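Local coordinates for protein 3,4-dihydroxybenzoate decarboxylase (Enterobacter cloacae, PDB 5NY5) that probably removes the carboxyl group of 3,4-dihydroxybenzoate with a prenylated FMN cofactor and a metal ion, and can run in reverse to para-carboxylate catechols, at residues D26-P31 / F60-G65; A36-H41 / P56-N61; H285-F290 / Q318-P323. All coordinates share one frame; numbering follows the deposited sequence.

Contact 1: residues D26-P31 / F60-G65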
loop_
_atom_site.group_PDB
_atom_site.type_symbol
_atom_site.label_atom_id
_atom_site.label_comp_id
_atom_site.label_asym_id
_atom_site.label_seq_id
_atom_site.Cartn_x
_atom_site.Cartn_y
_atom_site.Cartn_z
ATOM N N ASP A 26 46.168 -12.827 -35.418
ATOM C CA ASP A 26 47.561 -12.416 -35.419
ATOM C C ASP A 26 47.714 -10.908 -35.492
ATOM O O ASP A 26 48.844 -10.412 -35.531
ATOM C CB ASP A 26 48.308 -13.076 -36.579
ATOM C CG ASP A 26 48.179 -14.584 -36.568
ATOM O OD1 ASP A 26 48.734 -15.221 -35.649
ATOM O OD2 ASP A 26 47.527 -15.133 -37.480
ATOM N N HIS A 27 46.614 -10.172 -35.514
ATOM C CA HIS A 27 46.690 -8.721 -35.504
ATOM C C HIS A 27 47.204 -8.257 -34.148
ATOM O O HIS A 27 46.712 -8.720 -33.114
ATOM C CB HIS A 27 45.322 -8.113 -35.794
ATOM C CG HIS A 27 45.383 -6.707 -36.299
ATOM N ND1 HIS A 27 44.953 -5.630 -35.555
ATOM C CD2 HIS A 27 45.825 -6.201 -37.473
ATOM C CE1 HIS A 27 45.128 -4.520 -36.251
ATOM N NE2 HIS A 27 45.656 -4.838 -37.419
ATOM N N PRO A 28 48.201 -7.377 -34.108
ATOM C CA PRO A 28 48.736 -6.932 -32.817
ATOM C C PRO A 28 47.665 -6.238 -31.996
ATOM O O PRO A 28 46.844 -5.485 -32.523
ATOM C CB PRO A 28 49.860 -5.966 -33.209
ATOM C CG PRO A 28 50.193 -6.312 -34.616
ATOM C CD PRO A 28 48.918 -6.773 -35.241
ATOM N N VAL A 29 47.673 -6.504 -30.694
ATOM C CA VAL A 29 46.707 -5.923 -29.773
ATOM C C VAL A 29 47.449 -5.420 -28.543
ATOM O O VAL A 29 48.440 -6.020 -28.113
ATOM C CB VAL A 29 45.604 -6.935 -29.391
ATOM C CG1 VAL A 29 46.147 -8.030 -28.484
ATOM C CG2 VAL A 29 44.421 -6.228 -28.749
ATOM N N ASP A 30 46.986 -4.299 -27.997
ATOM C CA ASP A 30 47.579 -3.733 -26.794
ATOM C C ASP A 30 46.890 -4.329 -25.575
ATOM O O ASP A 30 45.665 -4.204 -25.450
ATOM C CB ASP A 30 47.439 -2.220 -26.791
ATOM C CG ASP A 30 48.404 -1.539 -25.836
ATOM O OD1 ASP A 30 48.824 -2.169 -24.845
ATOM O OD2 ASP A 30 48.741 -0.362 -26.077
ATOM N N PRO A 31 47.617 -4.990 -24.668
ATOM C CA PRO A 31 46.964 -5.531 -23.466
ATOM C C PRO A 31 46.404 -4.458 -22.555
ATOM O O PRO A 31 45.579 -4.771 -21.690
ATOM C CB PRO A 31 48.088 -6.317 -22.779
ATOM C CG PRO A 31 49.339 -5.682 -23.271
ATOM C CD PRO A 31 49.058 -5.286 -24.690
ATOM N N PHE A 60 44.553 -14.171 -28.613
ATOM C CA PHE A 60 45.323 -13.076 -29.192
ATOM C C PHE A 60 46.783 -13.512 -29.227
ATOM O O PHE A 60 47.473 -13.485 -28.206
ATOM C CB PHE A 60 45.128 -11.794 -28.390
ATOM C CG PHE A 60 43.738 -11.228 -28.483
ATOM C CD1 PHE A 60 43.461 -10.176 -29.340
ATOM C CD2 PHE A 60 42.706 -11.755 -27.721
ATOM C CE1 PHE A 60 42.184 -9.653 -29.430
ATOM C CE2 PHE A 60 41.425 -11.235 -27.807
ATOM C CZ PHE A 60 41.166 -10.182 -28.662
ATOM N N ASN A 61 47.248 -13.922 -30.410
ATOM C CA ASN A 61 48.597 -14.454 -30.567
ATOM C C ASN A 61 49.660 -13.369 -30.658
ATOM O O ASN A 61 50.840 -13.659 -30.431
ATOM C CB ASN A 61 48.672 -15.341 -31.812
ATOM C CG ASN A 61 48.001 -16.684 -31.614
ATOM O OD1 ASN A 61 48.051 -17.261 -30.528
ATOM N ND2 ASN A 61 47.373 -17.195 -32.666
ATOM N N SER A 62 49.280 -12.140 -30.990
ATOM C CA SER A 62 50.220 -11.036 -31.149
ATOM C C SER A 62 49.918 -9.985 -30.091
ATOM O O SER A 62 48.939 -9.240 -30.209
ATOM C CB SER A 62 50.136 -10.445 -32.554
ATOM O OG SER A 62 50.982 -9.319 -32.682
ATOM N N VAL A 63 50.758 -9.922 -29.064
ATOM C CA VAL A 63 50.607 -8.980 -27.962
ATOM C C VAL A 63 51.689 -7.922 -28.104
ATOM O O VAL A 63 52.881 -8.249 -28.154
ATOM C CB VAL A 63 50.697 -9.685 -26.601
ATOM C CG1 VAL A 63 50.444 -8.701 -25.475
ATOM C CG2 VAL A 63 49.718 -10.844 -26.539
ATOM N N LYS A 64 51.277 -6.658 -28.178
ATOM C CA LYS A 64 52.232 -5.570 -28.342
ATOM C C LYS A 64 53.200 -5.533 -27.168
ATOM O O LYS A 64 52.786 -5.528 -26.006
ATOM C CB LYS A 64 51.503 -4.233 -28.463
ATOM C CG LYS A 64 50.619 -4.098 -29.689
ATOM C CD LYS A 64 49.924 -2.744 -29.701
ATOM C CE LYS A 64 48.944 -2.620 -30.856
ATOM N NZ LYS A 64 48.224 -1.316 -30.823
ATOM N N GLY A 65 54.493 -5.509 -27.478
ATOM C CA GLY A 65 55.522 -5.528 -26.465
ATOM C C GLY A 65 55.743 -6.863 -25.794
ATOM O O GLY A 65 56.586 -6.950 -24.894
HETATM O O HOH W 1 46.670 -10.629 -31.141
#

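Contact 2: residues A36-H41 / P56-N61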
loop_
_atom_site.group_PDB
_atom_site.type_symbol
_atom_site.label_atom_id
_atom_site.label_comp_id
_atom_site.label_asym_id
_atom_site.label_seq_id
_atom_site.Cartn_x
_atom_site.Cartn_y
_atom_site.Cartn_z
ATOM N N ALA A 36 40.666 -5.642 -24.090
ATOM C CA ALA A 36 39.294 -5.814 -23.625
ATOM C C ALA A 36 38.310 -5.083 -24.527
ATOM O O ALA A 36 37.206 -5.578 -24.781
ATOM C CB ALA A 36 39.160 -5.325 -22.185
ATOM N N GLY A 37 38.694 -3.904 -25.020
ATOM C CA GLY A 37 37.809 -3.157 -25.898
ATOM C C GLY A 37 37.443 -3.930 -27.150
ATOM O O GLY A 37 36.326 -3.813 -27.659
ATOM N N VAL A 38 38.378 -4.731 -27.661
ATOM C CA VAL A 38 38.096 -5.549 -28.836
ATOM C C VAL A 38 37.102 -6.648 -28.495
ATOM O O VAL A 38 36.079 -6.815 -29.169
ATOM C CB VAL A 38 39.399 -6.131 -29.411
ATOM C CG1 VAL A 38 39.094 -7.163 -30.480
ATOM C CG2 VAL A 38 40.265 -5.024 -29.972
ATOM N N TYR A 39 37.384 -7.418 -27.442
ATOM C CA TYR A 39 36.518 -8.542 -27.111
ATOM C C TYR A 39 35.159 -8.099 -26.587
ATOM O O TYR A 39 34.232 -8.914 -26.546
ATOM C CB TYR A 39 37.193 -9.457 -26.090
ATOM C CG TYR A 39 36.519 -10.804 -25.982
ATOM C CD1 TYR A 39 36.314 -11.583 -27.112
ATOM C CD2 TYR A 39 36.086 -11.294 -24.762
ATOM C CE1 TYR A 39 35.698 -12.810 -27.029
ATOM C CE2 TYR A 39 35.469 -12.523 -24.670
ATOM C CZ TYR A 39 35.277 -13.277 -25.808
ATOM O OH TYR A 39 34.660 -14.501 -25.727
ATOM N N ARG A 40 35.018 -6.833 -26.187
ATOM C CA ARG A 40 33.704 -6.327 -25.805
ATOM C C ARG A 40 32.711 -6.456 -26.952
ATOM O O ARG A 40 31.536 -6.772 -26.734
ATOM C CB ARG A 40 33.811 -4.872 -25.356
ATOM C CG ARG A 40 32.472 -4.202 -25.141
ATOM C CD ARG A 40 32.375 -2.920 -25.929
ATOM N NE ARG A 40 31.144 -2.199 -25.636
ATOM C CZ ARG A 40 30.997 -0.890 -25.793
ATOM N NH1 ARG A 40 29.843 -0.309 -25.499
ATOM N NH2 ARG A 40 32.010 -0.159 -26.234
ATOM N N HIS A 41 33.168 -6.220 -28.184
ATOM C CA HIS A 41 32.310 -6.347 -29.352
ATOM C C HIS A 41 32.112 -7.789 -29.789
ATOM O O HIS A 41 31.122 -8.085 -30.462
ATOM C CB HIS A 41 32.887 -5.558 -30.530
ATOM C CG HIS A 41 32.974 -4.083 -30.293
ATOM N ND1 HIS A 41 31.898 -3.239 -30.454
ATOM C CD2 HIS A 41 34.013 -3.300 -29.920
ATOM C CE1 HIS A 41 32.267 -2.000 -30.182
ATOM N NE2 HIS A 41 33.546 -2.010 -29.856
ATOM N N PRO A 56 32.639 -16.522 -29.899
ATOM C CA PRO A 56 33.738 -17.464 -29.707
ATOM C C PRO A 56 34.657 -17.013 -28.589
ATOM O O PRO A 56 34.782 -15.824 -28.290
ATOM C CB PRO A 56 34.460 -17.431 -31.059
ATOM C CG PRO A 56 34.253 -16.034 -31.520
ATOM C CD PRO A 56 32.870 -15.638 -31.054
ATOM N N ALA A 57 35.291 -17.989 -27.955
ATOM C CA ALA A 57 36.458 -17.671 -27.156
ATOM C C ALA A 57 37.570 -17.209 -28.087
ATOM O O ALA A 57 37.616 -17.584 -29.261
ATOM C CB ALA A 57 36.897 -18.879 -26.336
HETATM N N MSE A 58 38.458 -16.373 -27.571
HETATM C CA MSE A 58 39.407 -15.712 -28.451
HETATM C C MSE A 58 40.845 -15.782 -27.966
HETATM O O MSE A 58 41.135 -15.530 -26.800
HETATM C CB MSE A 58 39.001 -14.255 -28.643
HETATM C CG MSE A 58 39.691 -13.563 -29.793
HETATM SE SE MSE A 58 38.736 -11.949 -30.297
HETATM C CE MSE A 58 39.863 -11.380 -31.780
HETATM N N MSE A 59 41.739 -16.124 -28.887
HETATM C CA MSE A 59 43.166 -16.156 -28.613
HETATM C C MSE A 59 43.871 -15.032 -29.355
HETATM O O MSE A 59 43.799 -14.943 -30.578
HETATM C CB MSE A 59 43.763 -17.504 -29.020
HETATM C CG MSE A 59 45.257 -17.614 -28.781
HETATM SE SE MSE A 59 45.695 -17.980 -26.921
HETATM C CE MSE A 59 44.998 -19.794 -26.831
ATOM N N PHE A 60 44.553 -14.171 -28.613
ATOM C CA PHE A 60 45.323 -13.076 -29.192
ATOM C C PHE A 60 46.783 -13.512 -29.227
ATOM O O PHE A 60 47.473 -13.485 -28.206
ATOM C CB PHE A 60 45.128 -11.794 -28.390
ATOM C CG PHE A 60 43.738 -11.228 -28.483
ATOM C CD1 PHE A 60 43.461 -10.176 -29.340
ATOM C CD2 PHE A 60 42.706 -11.755 -27.721
ATOM C CE1 PHE A 60 42.184 -9.653 -29.430
ATOM C CE2 PHE A 60 41.425 -11.235 -27.807
ATOM C CZ PHE A 60 41.166 -10.182 -28.662
ATOM N N ASN A 61 47.248 -13.922 -30.410
ATOM C CA ASN A 61 48.597 -14.454 -30.567
ATOM C C ASN A 61 49.660 -13.369 -30.658
ATOM O O ASN A 61 50.840 -13.659 -30.431
ATOM C CB ASN A 61 48.672 -15.341 -31.812
ATOM C CG ASN A 61 48.001 -16.684 -31.614
ATOM O OD1 ASN A 61 48.051 -17.261 -30.528
ATOM N ND2 ASN A 61 47.373 -17.195 -32.666
#

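Contact 3: residues H285-F290 / Q318-P323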
loop_
_atom_site.group_PDB
_atom_site.type_symbol
_atom_site.label_atom_id
_atom_site.label_comp_id
_atom_site.label_asym_id
_atom_site.label_seq_id
_atom_site.Cartn_x
_atom_site.Cartn_y
_atom_site.Cartn_z
ATOM N N HIS A 285 39.266 3.515 -8.665
ATOM C CA HIS A 285 38.516 2.319 -8.999
ATOM C C HIS A 285 39.438 1.111 -9.027
ATOM O O HIS A 285 40.662 1.232 -9.115
ATOM C CB HIS A 285 37.815 2.463 -10.354
ATOM C CG HIS A 285 36.855 3.607 -10.416
ATOM N ND1 HIS A 285 37.063 4.710 -11.216
ATOM C CD2 HIS A 285 35.685 3.824 -9.772
ATOM C CE1 HIS A 285 36.058 5.554 -11.066
ATOM N NE2 HIS A 285 35.210 5.041 -10.194
ATOM N N ALA A 286 38.826 -0.068 -8.949
ATOM C CA ALA A 286 39.565 -1.318 -9.038
ATOM C C ALA A 286 39.366 -1.949 -10.407
ATOM O O ALA A 286 40.289 -1.988 -11.226
ATOM C CB ALA A 286 39.122 -2.285 -7.939
HETATM N N MSE A 287 38.154 -2.421 -10.665
HETATM C CA MSE A 287 37.863 -3.191 -11.861
HETATM C C MSE A 287 36.369 -3.170 -12.155
HETATM O O MSE A 287 35.565 -2.953 -11.252
HETATM C CB MSE A 287 38.330 -4.631 -11.675
HETATM C CG MSE A 287 39.104 -5.212 -12.832
HETATM SE SE MSE A 287 39.155 -7.145 -12.685
HETATM C CE MSE A 287 37.552 -7.579 -13.700
ATOM N N PRO A 288 35.992 -3.390 -13.412
ATOM C CA PRO A 288 34.578 -3.640 -13.709
ATOM C C PRO A 288 34.081 -4.857 -12.943
ATOM O O PRO A 288 34.705 -5.920 -12.959
ATOM C CB PRO A 288 34.570 -3.879 -15.222
ATOM C CG PRO A 288 35.774 -3.170 -15.718
ATOM C CD PRO A 288 36.803 -3.283 -14.637
ATOM N N GLU A 289 32.954 -4.693 -12.263
ATOM C CA GLU A 289 32.354 -5.762 -11.484
ATOM C C GLU A 289 31.249 -6.443 -12.281
ATOM O O GLU A 289 30.823 -5.970 -13.336
ATOM C CB GLU A 289 31.809 -5.221 -10.160
ATOM C CG GLU A 289 32.840 -4.500 -9.305
ATOM C CD GLU A 289 33.905 -5.428 -8.754
ATOM O OE1 GLU A 289 34.959 -4.925 -8.315
ATOM O OE2 GLU A 289 33.690 -6.658 -8.752
ATOM N N PHE A 290 30.779 -7.574 -11.756
ATOM C CA PHE A 290 29.755 -8.331 -12.462
ATOM C C PHE A 290 28.426 -7.592 -12.647
ATOM O O PHE A 290 27.765 -7.854 -13.667
ATOM C CB PHE A 290 29.537 -9.688 -11.768
ATOM C CG PHE A 290 28.819 -9.605 -10.451
ATOM C CD1 PHE A 290 27.440 -9.698 -10.393
ATOM C CD2 PHE A 290 29.524 -9.454 -9.269
ATOM C CE1 PHE A 290 26.775 -9.627 -9.187
ATOM C CE2 PHE A 290 28.863 -9.384 -8.058
ATOM C CZ PHE A 290 27.487 -9.471 -8.019
ATOM N N GLN A 318 45.354 -17.051 -19.620
ATOM C CA GLN A 318 43.897 -17.062 -19.639
ATOM C C GLN A 318 43.349 -16.067 -18.626
ATOM O O GLN A 318 43.802 -16.027 -17.478
ATOM C CB GLN A 318 43.351 -18.460 -19.340
ATOM C CG GLN A 318 41.836 -18.533 -19.301
ATOM C CD GLN A 318 41.322 -19.935 -19.052
ATOM O OE1 GLN A 318 42.067 -20.816 -18.631
ATOM N NE2 GLN A 318 40.041 -20.149 -19.315
ATOM N N THR A 319 42.377 -15.269 -19.055
ATOM C CA THR A 319 41.667 -14.345 -18.183
ATOM C C THR A 319 40.270 -14.143 -18.762
ATOM O O THR A 319 39.845 -14.872 -19.662
ATOM C CB THR A 319 42.444 -13.031 -18.027
ATOM O OG1 THR A 319 41.807 -12.207 -17.044
ATOM C CG2 THR A 319 42.507 -12.283 -19.349
ATOM N N LEU A 320 39.543 -13.160 -18.237
ATOM C CA LEU A 320 38.203 -12.857 -18.714
ATOM C C LEU A 320 38.107 -11.379 -19.059
ATOM O O LEU A 320 38.991 -10.581 -18.740
ATOM C CB LEU A 320 37.131 -13.246 -17.683
ATOM C CG LEU A 320 37.270 -12.819 -16.217
ATOM C CD1 LEU A 320 37.001 -11.337 -16.012
ATOM C CD2 LEU A 320 36.347 -13.647 -15.338
ATOM N N VAL A 321 37.007 -11.023 -19.715
ATOM C CA VAL A 321 36.692 -9.643 -20.065
ATOM C C VAL A 321 35.242 -9.383 -19.683
ATOM O O VAL A 321 34.365 -10.204 -19.970
ATOM C CB VAL A 321 36.914 -9.365 -21.564
ATOM C CG1 VAL A 321 36.402 -7.986 -21.937
ATOM C CG2 VAL A 321 38.388 -9.497 -21.918
ATOM N N GLY A 322 34.990 -8.253 -19.034
ATOM C CA GLY A 322 33.628 -7.874 -18.716
ATOM C C GLY A 322 33.338 -7.498 -17.277
ATOM O O GLY A 322 33.213 -6.318 -16.967
ATOM N N PRO A 323 33.235 -8.495 -16.381
ATOM C CA PRO A 323 33.460 -9.930 -16.588
ATOM C C PRO A 323 32.376 -10.629 -17.400
ATOM O O PRO A 323 32.561 -11.792 -17.746
ATOM C CB PRO A 323 33.505 -10.477 -15.162
ATOM C CG PRO A 323 32.639 -9.567 -14.395
ATOM C CD PRO A 323 32.854 -8.203 -14.988
#

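Contact 1: residues D26-P31 / F60-G65
V29 and V63 form a single bridge of parallel type between two loops. V29 N donates to S62 O at 3.1 Å, a somewhat bent bond (143° at the hydrogen). K64 N donates to V29 O at 2.9 Å, nearly straight at 177°. V29 is therefore gripped on both its N-H and its C=O. One water extends the link. It lies between H27 O and S62 N, accepting from the latter.

The apolar contacts lie mainly around V29. Its CG1 meets F60 CD1 at 3.5 Å, obliquely to the ring, and the two side chains cross at about a right angle. CG1 reaches the ring from between the backbone N and the carbonyl carbon (chi1 71°). At the far end P31 CD rests on V63 CG1 at 3.8 Å.

S62 and K64 point their CB atoms toward 26-31 and touch its backbone. S62 OG lies 3.3 Å from P28 CA. The extended K64 chain runs over the V29-D30 peptide, with CG 3.3 Å from V29 O, and its NZ ends in a salt bridge with E34.

H27 packs edge-to-face on W486 of a second subunit. The loops follow parallel neighbouring strands 22-25 and 57-60. Beyond the water-linked H27 and S62, the single bridge resumes the parallel pairing of these two strands of a beta-alpha-beta unit.

Contact 2: residues A36-H41 / P56-N61
Y39 is the helix residue that spans the gap to P56 and M58. Its CB leaves the helix without facing the strand directly. CG stands anti to the backbone N (chi1 -165°). From there the ring slides past the M58 side chain, the two running in opposite directions.

CD1 is the first ring atom to meet the strand. It lies 4.0 Å from SE of M58, a selenomethionine. The SE sits oblique to the ring, 5.2 Å from its centroid, in a Met-aromatic contact. Next comes CE1, 4.0 Å from M58 CB. P56 O approaches the same part of the ring at its edge, near the ring plane. At the tip, OH donates a hydrogen bond to P56 O at 2.9 Å. The donor is tilted 35° from the carbonyl plane. This bond gives the buried phenol a partner on the residue just before the strand.

One helix residue earlier, V38 points toward the strand. Its CG1 touches the edge of the F60 ring, 4.1 Å from CZ. The same methyl lies 4.5 Å from M58 CE. M58 is extended throughout, which carries its CE toward V38. W486 of a second subunit packs on both V38 and M58.

Helix 36-41 and strand 57-60 run nearly antiparallel, at 151°, with axes 10.3 Å apart. This is the helix-on-sheet packing of a beta-alpha-beta unit: strand 22-25, helix 34-42 and parallel strand 57-60, in the UbiD N-terminal region.

Contact 3: residues H285-F290 / Q318-P323
P323 packs on P288, E289 and F290 in the Rift-related region of a UbiD-family enzyme, where the loop after strand 316-319 meets the end of strand 285-288 and the residues that follow it. Through E289 the contact lies next to the prenylated-FMN site. The peptide bond before P323 is cis, and its CB points toward the other segment. Its CD lies 3.4 Å from E289 O and 3.6 Å from P288 O. Its CG reaches F290 CA at 3.7 Å and F290 CB at 4.1 Å.

P288 answers from its own side, with CB 3.3 Å from G322 O. G322 has a positive phi of 129°, a backbone shape that glycine can adopt. Further along, CE of M287, a selenomethionine, lies 4.4 Å from L320 CD1.

The CB of E289 points away from 318-323. Its OE1 makes a salt bridge with R171, a residue that binds prenylated FMN in another structure of this protein; the cofactor is absent here.

No hydrogen bond crosses between the segments. The contact rests on shape and on carbonyl oxygens close to proline carbons. CD of P323 is bonded to the tertiary amide nitrogen, so its C-H groups may be slightly polarised toward these oxygens.

The segments of contacts 1 and 2 overlap at F60 and N61, and their centres are 11 Å apart. F60 takes part in both: V29 and V38 reach its ring from the two contacts. Contact 2 touches contact 3 through V321, with centres about 13 Å apart. V321 CG1 lies 3.8 Å from A36 O, and V321 CB lies 3.8 Å from Y39 CD2. Both contacts reach the four-stranded sheet that holds strands 57-60 and 316-319. Contact 3 is about 19 Å from contact 1, centre to centre. It is the one close to the cofactor site, through E289, while contacts 1 and 2 lie away from it. All three also touch a second subunit.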